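Local coordinates for deoxy-D-mannose-octulosonate 8-phosphate phosphatase (Haemophilus influenzae Rd, PDB 1K1E) that catalyses the hydrolysis of 3-deoxy-D-manno-octulosonate 8-phosphate to 3-deoxy-D-manno-octulosonate and inorganic phosphate, a magnesium-dependent step in lipopolysaccharide biosynthesis, at the interface of chains A and B. Coordinates in Å, arbitrary orientation; residue numbers count along the deposited sequence, not the author numbering. Chains: chain A/B, deoxy-D-mannose-octulosonate 8-phosphate phosphatase.

Contact 1 and contact 2 belong to one subunit interface of the homotetramer, with the centres of their C-alpha atoms about 15 Å apart. They share no residue. Contact 1 packs the C-terminal segment of chain B, from helix 168-172 to B:Gly179, on the loop at A:Leu82, 3-10 helix 109-111 and helix 112-117 of chain A. Contact 2 joins strand 23-27 and the metal-site loops of A to strand 30-37 and the start of helix 38-49 of B. It reaches the metal site directly through A:Asp16 and A:Asp107, suggesting that the neighbouring subunit helps complete the active site; residues A:Asp107 to A:Val110 connect it to contact 1.

Contact 1: the interface of chains A and B. Residues chain A 82-83, 110, 113; chain B 171-172, 175, 178-179.
A:Val110 lies against the ring of B:Phe171, the aromatic contact of a patch in which the C-terminal tail of one phosphatase subunit packs beside the active-site region of the next. The CA of A:Val110 sits over one face of the B:Phe171 ring, 3.8 Å from its centroid and offset toward the rim, a CH-pi contact. Both methyls add to it at the far end of the ring: CG2 of A:Val110 is 3.6 Å from CZ of B:Phe171, and CG1 lies 3.7 Å from CE2 of that ring. The phenylalanine reaches this position with CG anti to its backbone N (chi1 -176°).

Most of the other contacts are aliphatic. A:Pro113, in helix 112-117, and B:Leu172 pass alongside one another in opposite directions. Here CG of the A:Pro113 pyrrolidine ring meets the CD2 branch of B:Leu172 at 3.4 Å, tighter than usual van der Waals packing; CG and CD1 of the leucine stand farther from the same ring carbon. A:Leu82 touches B at two places, with CB at 3.7 Å from CG2 of B:Val175 and the CD1 branch over the backbone of B:Gly179, 3.9 Å from its CA.

No hydrogen bond or salt bridge crosses this patch, so the 276 Å² of protein surface hidden here is held by shape and apolar packing. Such packing would fix the tail of B against A in the homotetramer. The rotation of B:Val175 (chi1 75°) turns its CG2 methyl, anti to the backbone N, toward A:Leu82, where it stands 3.5 Å from the carbonyl O of that leucine.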
ATOM      1  N   LEU A  82      16.230  19.457  10.425  1.00 27.09           N
ATOM      2  CA  LEU A  82      16.892  18.504   9.537  1.00 31.46           C
ATOM      3  C   LEU A  82      18.221  18.014  10.050  1.00 29.55           C
ATOM      4  O   LEU A  82      18.766  17.028   9.549  1.00 35.73           O
ATOM      5  CB  LEU A  82      17.066  19.102   8.137  1.00 31.47           C
ATOM      6  CG  LEU A  82      15.869  18.869   7.215  1.00 27.24           C
ATOM      7  CD1 LEU A  82      16.142  19.408   5.800  1.00 32.68           C
ATOM      8  CD2 LEU A  82      15.617  17.365   7.155  1.00 34.14           C
ATOM      9  N   GLU A  83      18.732  18.681  11.062  1.00 24.25           N
ATOM     10  CA  GLU A  83      20.015  18.310  11.644  1.00 32.64           C
ATOM     11  C   GLU A  83      19.678  17.551  12.906  1.00 29.31           C
ATOM     12  O   GLU A  83      19.538  18.120  14.010  1.00 27.74           O
ATOM     13  CB  GLU A  83      20.828  19.566  11.939  1.00 33.08           C
ATOM     14  CG  GLU A  83      22.184  19.288  12.502  1.00 39.48           C
ATOM     15  CD  GLU A  83      22.154  19.016  13.989  1.00 39.09           C
ATOM     16  OE1 GLU A  83      21.770  19.942  14.737  1.00 39.83           O
ATOM     17  OE2 GLU A  83      22.515  17.882  14.412  1.00 39.95           O
ATOM     18  N   VAL A 110      19.774  10.845   6.564  1.00 14.77           N
ATOM     19  CA  VAL A 110      19.521  11.900   7.550  1.00 18.32           C
ATOM     20  C   VAL A 110      19.645  11.338   8.957  1.00 18.74           C
ATOM     21  O   VAL A 110      19.958  12.079   9.858  1.00 15.94           O
ATOM     22  CB  VAL A 110      18.056  12.515   7.424  1.00 22.93           C
ATOM     23  CG1 VAL A 110      17.973  13.924   8.111  1.00 24.75           C
ATOM     24  CG2 VAL A 110      17.639  12.647   5.935  1.00 20.32           C
ATOM     25  N   PRO A 113      23.559  10.640  11.672  1.00 13.90           N
ATOM     26  CA  PRO A 113      24.108  11.340  12.844  1.00 19.57           C
ATOM     27  C   PRO A 113      23.291  10.989  14.103  1.00 17.61           C
ATOM     28  O   PRO A 113      23.826  11.013  15.209  1.00 17.56           O
ATOM     29  CB  PRO A 113      23.971  12.830  12.489  1.00 20.84           C
ATOM     30  CG  PRO A 113      23.876  12.840  10.977  1.00 24.56           C
ATOM     31  CD  PRO A 113      23.047  11.584  10.670  1.00 18.44           C
TER
ATOM     32  N   PHE B 171      26.696  13.871   5.013  1.00 30.88           N
ATOM     33  CA  PHE B 171      25.332  14.308   5.030  1.00 32.22           C
ATOM     34  C   PHE B 171      25.193  15.714   5.630  1.00 33.47           C
ATOM     35  O   PHE B 171      24.706  16.640   4.941  1.00 37.70           O
ATOM     36  CB  PHE B 171      24.391  13.318   5.776  1.00 20.89           C
ATOM     37  CG  PHE B 171      22.954  13.754   5.704  1.00 32.00           C
ATOM     38  CD1 PHE B 171      22.241  13.583   4.545  1.00 20.99           C
ATOM     39  CD2 PHE B 171      22.371  14.492   6.733  1.00 26.57           C
ATOM     40  CE1 PHE B 171      20.990  14.136   4.393  1.00 27.20           C
ATOM     41  CE2 PHE B 171      21.118  15.046   6.597  1.00 29.02           C
ATOM     42  CZ  PHE B 171      20.417  14.872   5.415  1.00 25.86           C
ATOM     43  N   LEU B 172      25.576  15.890   6.904  1.00 34.57           N
ATOM     44  CA  LEU B 172      25.429  17.202   7.542  1.00 31.06           C
ATOM     45  C   LEU B 172      25.950  18.359   6.657  1.00 33.32           C
ATOM     46  O   LEU B 172      25.356  19.434   6.698  1.00 37.56           O
ATOM     47  CB  LEU B 172      26.084  17.195   8.949  1.00 32.43           C
ATOM     48  CG  LEU B 172      25.596  16.033   9.839  1.00 32.29           C
ATOM     49  CD1 LEU B 172      26.336  16.085  11.182  1.00 27.29           C
ATOM     50  CD2 LEU B 172      24.044  16.072  10.014  1.00 32.37           C
ATOM     51  N   VAL B 175      23.016  19.037   4.195  1.00 35.29           N
ATOM     52  CA  VAL B 175      21.732  19.181   4.897  1.00 33.74           C
ATOM     53  C   VAL B 175      20.956  20.485   4.630  1.00 34.00           C
ATOM     54  O   VAL B 175      19.709  20.474   4.580  1.00 32.93           O
ATOM     55  CB  VAL B 175      21.916  19.041   6.429  1.00 33.90           C
ATOM     56  CG1 VAL B 175      22.554  20.304   7.026  1.00 34.11           C
ATOM     57  CG2 VAL B 175      20.591  18.729   7.068  1.00 31.85           C
ATOM     58  N   MET B 178      19.001  19.678   1.536  1.00 35.45           N
ATOM     59  CA  MET B 178      18.309  18.382   1.553  1.00 36.34           C
ATOM     60  C   MET B 178      16.756  18.390   1.755  1.00 37.29           C
ATOM     61  O   MET B 178      16.109  17.323   1.762  1.00 35.37           O
ATOM     62  CB  MET B 178      18.970  17.502   2.648  1.00 34.71           C
ATOM     63  CG  MET B 178      20.465  17.152   2.365  1.00 27.10           C
ATOM     64  SD  MET B 178      20.612  16.501   0.681  1.00 39.24           S
ATOM     65  CE  MET B 178      21.471  18.016  -0.265  1.00 25.90           C
ATOM     66  N   GLY B 179      16.165  19.572   1.942  1.00 36.36           N
ATOM     67  CA  GLY B 179      14.731  19.634   2.176  1.00 31.91           C
ATOM     68  C   GLY B 179      13.860  19.295   0.973  1.00 35.62           C
ATOM     69  O   GLY B 179      14.287  19.393  -0.197  1.00 37.99           O
TER

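Contact 2: the interface of chains A and B. Residues chain A 16-17, 22, 24, 107; chain B 36-39.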
ATOM      1  N   ASP A  16       9.136   9.592   8.791  1.00 14.63           N
ATOM      2  CA  ASP A  16       8.896   9.044   7.440  1.00 14.04           C
ATOM      3  C   ASP A  16       9.786   7.901   7.132  1.00 13.26           C
ATOM      4  O   ASP A  16      10.981   8.045   7.206  1.00 14.07           O
ATOM      5  CB  ASP A  16       9.057  10.148   6.406  1.00 14.29           C
ATOM      6  CG  ASP A  16       8.058  11.272   6.639  1.00 12.87           C
ATOM      7  OD1 ASP A  16       6.840  10.969   6.568  1.00 18.45           O
ATOM      8  OD2 ASP A  16       8.484  12.407   6.953  1.00 19.98           O
ATOM      9  N   GLY A  17       9.214   6.750   6.789  1.00  9.04           N
ATOM     10  CA  GLY A  17      10.077   5.622   6.450  1.00 10.63           C
ATOM     11  C   GLY A  17      10.254   4.685   7.625  1.00  9.32           C
ATOM     12  O   GLY A  17      10.738   3.551   7.451  1.00 10.51           O
ATOM     13  N   GLY A  22       7.194   5.452   4.140  1.00 13.09           N
ATOM     14  CA  GLY A  22       7.996   6.374   3.330  1.00  8.30           C
ATOM     15  C   GLY A  22       7.248   7.187   2.294  1.00 13.33           C
ATOM     16  O   GLY A  22       7.818   8.099   1.698  1.00 12.12           O
ATOM     17  N   LEU A  24       4.848   9.984   0.791  1.00 14.18           N
ATOM     18  CA  LEU A  24       4.336  11.301   1.159  1.00 12.75           C
ATOM     19  C   LEU A  24       3.077  11.411   0.283  1.00 17.96           C
ATOM     20  O   LEU A  24       3.164  11.458  -0.961  1.00 13.79           O
ATOM     21  CB  LEU A  24       5.374  12.353   0.781  1.00 13.66           C
ATOM     22  CG  LEU A  24       6.763  12.153   1.408  1.00 15.42           C
ATOM     23  CD1 LEU A  24       7.758  13.240   0.805  1.00 14.46           C
ATOM     24  CD2 LEU A  24       6.640  12.346   2.947  1.00 14.33           C
ATOM     25  N   ASP A 107      15.623   5.300   9.019  1.00 10.11           N
ATOM     26  CA  ASP A 107      15.635   4.579   7.717  1.00 10.25           C
ATOM     27  C   ASP A 107      16.550   5.178   6.652  1.00 11.90           C
ATOM     28  O   ASP A 107      16.693   4.570   5.594  1.00 11.92           O
ATOM     29  CB  ASP A 107      14.255   4.567   7.078  1.00  9.36           C
ATOM     30  CG  ASP A 107      13.807   5.956   6.609  1.00 17.80           C
ATOM     31  OD1 ASP A 107      13.370   6.141   5.453  1.00 12.96           O
ATOM     32  OD2 ASP A 107      13.884   6.898   7.403  1.00 13.23           O
TER
ATOM     33  N   PHE B  36       4.473  10.109  -3.153  1.00 12.55           N
ATOM     34  CA  PHE B  36       5.863  10.126  -3.561  1.00 11.59           C
ATOM     35  C   PHE B  36       6.725   9.565  -2.448  1.00 18.84           C
ATOM     36  O   PHE B  36       6.401   9.672  -1.269  1.00 26.65           O
ATOM     37  CB  PHE B  36       6.325  11.558  -3.862  1.00 14.90           C
ATOM     38  CG  PHE B  36       5.556  12.193  -4.960  1.00 13.94           C
ATOM     39  CD1 PHE B  36       4.491  13.068  -4.661  1.00 14.44           C
ATOM     40  CD2 PHE B  36       5.822  11.839  -6.290  1.00 12.44           C
ATOM     41  CE1 PHE B  36       3.709  13.563  -5.687  1.00  7.78           C
ATOM     42  CE2 PHE B  36       5.032  12.338  -7.322  1.00 16.46           C
ATOM     43  CZ  PHE B  36       3.978  13.190  -7.034  1.00 15.59           C
ATOM     44  N   HIS B  37       7.893   9.085  -2.793  1.00 13.32           N
ATOM     45  CA  HIS B  37       8.681   8.506  -1.738  1.00 14.38           C
ATOM     46  C   HIS B  37       9.660   9.455  -1.156  1.00 11.20           C
ATOM     47  O   HIS B  37      10.419  10.124  -1.890  1.00 14.51           O
ATOM     48  CB  HIS B  37       9.396   7.238  -2.258  1.00 10.92           C
ATOM     49  CG  HIS B  37       9.903   6.377  -1.156  1.00 10.72           C
ATOM     50  ND1 HIS B  37       9.246   5.238  -0.763  1.00 20.36           N
ATOM     51  CD2 HIS B  37      10.976   6.500  -0.337  1.00 10.03           C
ATOM     52  CE1 HIS B  37       9.898   4.687   0.250  1.00 10.47           C
ATOM     53  NE2 HIS B  37      10.952   5.436   0.520  1.00 19.40           N
ATOM     54  N   VAL B  38       9.750   9.470   0.174  1.00 12.74           N
ATOM     55  CA  VAL B  38      10.638  10.377   0.844  1.00 13.75           C
ATOM     56  C   VAL B  38      12.127  10.144   0.505  1.00 12.99           C
ATOM     57  O   VAL B  38      12.881  11.097   0.377  1.00 14.46           O
ATOM     58  CB  VAL B  38      10.408  10.361   2.407  1.00 16.97           C
ATOM     59  CG1 VAL B  38      10.786   9.006   3.058  1.00 13.55           C
ATOM     60  CG2 VAL B  38      11.139  11.481   3.041  1.00 22.29           C
ATOM     61  N   ARG B  39      12.516   8.893   0.349  1.00 11.03           N
ATOM     62  CA  ARG B  39      13.910   8.683   0.061  1.00  8.71           C
ATOM     63  C   ARG B  39      14.283   9.091  -1.368  1.00 14.52           C
ATOM     64  O   ARG B  39      15.458   9.419  -1.632  1.00 13.44           O
ATOM     65  CB  ARG B  39      14.347   7.242   0.408  1.00 13.14           C
ATOM     66  CG  ARG B  39      14.336   6.979   2.000  1.00 12.65           C
ATOM     67  CD  ARG B  39      15.012   5.624   2.411  1.00 12.69           C
ATOM     68  NE  ARG B  39      14.351   4.428   1.833  1.00  9.79           N
ATOM     69  CZ  ARG B  39      13.310   3.787   2.379  1.00 15.28           C
ATOM     70  NH1 ARG B  39      12.800   4.227   3.537  1.00 14.32           N
ATOM     71  NH2 ARG B  39      12.793   2.707   1.809  1.00 17.82           N
TER
HETATM   72  O   HOH W   1      10.603   2.668   4.972  1.00 17.77           O
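A:Leu24 and B:Phe36 form an antiparallel beta bridge across the subunits, with N of A:Leu24 giving a hydrogen bond to O of B:Phe36 (2.6 Å) and N of B:Phe36 one to O of A:Leu24 (2.9 Å). In this phosphatase of the haloacid dehalogenase family, the bridge leads into the start of helix 38-49, where N of B:Val38 donates to O of A:Gly22 at 2.8 Å, nearly along the C=O axis (C=O...N 160°).

The side chain of B:Val38 packs against A:Gly22 and the CB of A:Asp16: its CG1 methyl, between the backbone N and the carbonyl carbon, lies 3.8 Å from CA of the glycine and 3.9 Å from CB of the aspartate, which binds cobalt here. The A:Leu24 side chain crosses that of B:Val38 at about a right angle, its CD1 4.1 Å from the valine CA. By similarity B:His37, B:Val38 and B:Arg39 bind substrate, so this edge of B plausibly contributes to the active site of A.

Charge pairing falls to B:Arg39 and A:Asp107, another cobalt ligand. NH1 of B:Arg39 forms a salt bridge and hydrogen bond to carboxylate OD1 of A:Asp107 at 2.8 Å. OD1 lies in the guanidinium plane, but the two planes are 72° apart and NH1 approaches OD1 on its anti side, away from OD2, so the contact is not the coplanar two-oxygen pairing. A bend at chi3 (-61°) helps bring the group round to the aspartate. NH1 also meets water 1, at the guanidinium edge, and the water bonds to O of A:Gly17 at 2.6 Å. From within B, NE2 of B:His37 stands over the centre of a guanidinium face, while one face of the imidazole is turned to O of A:Gly22.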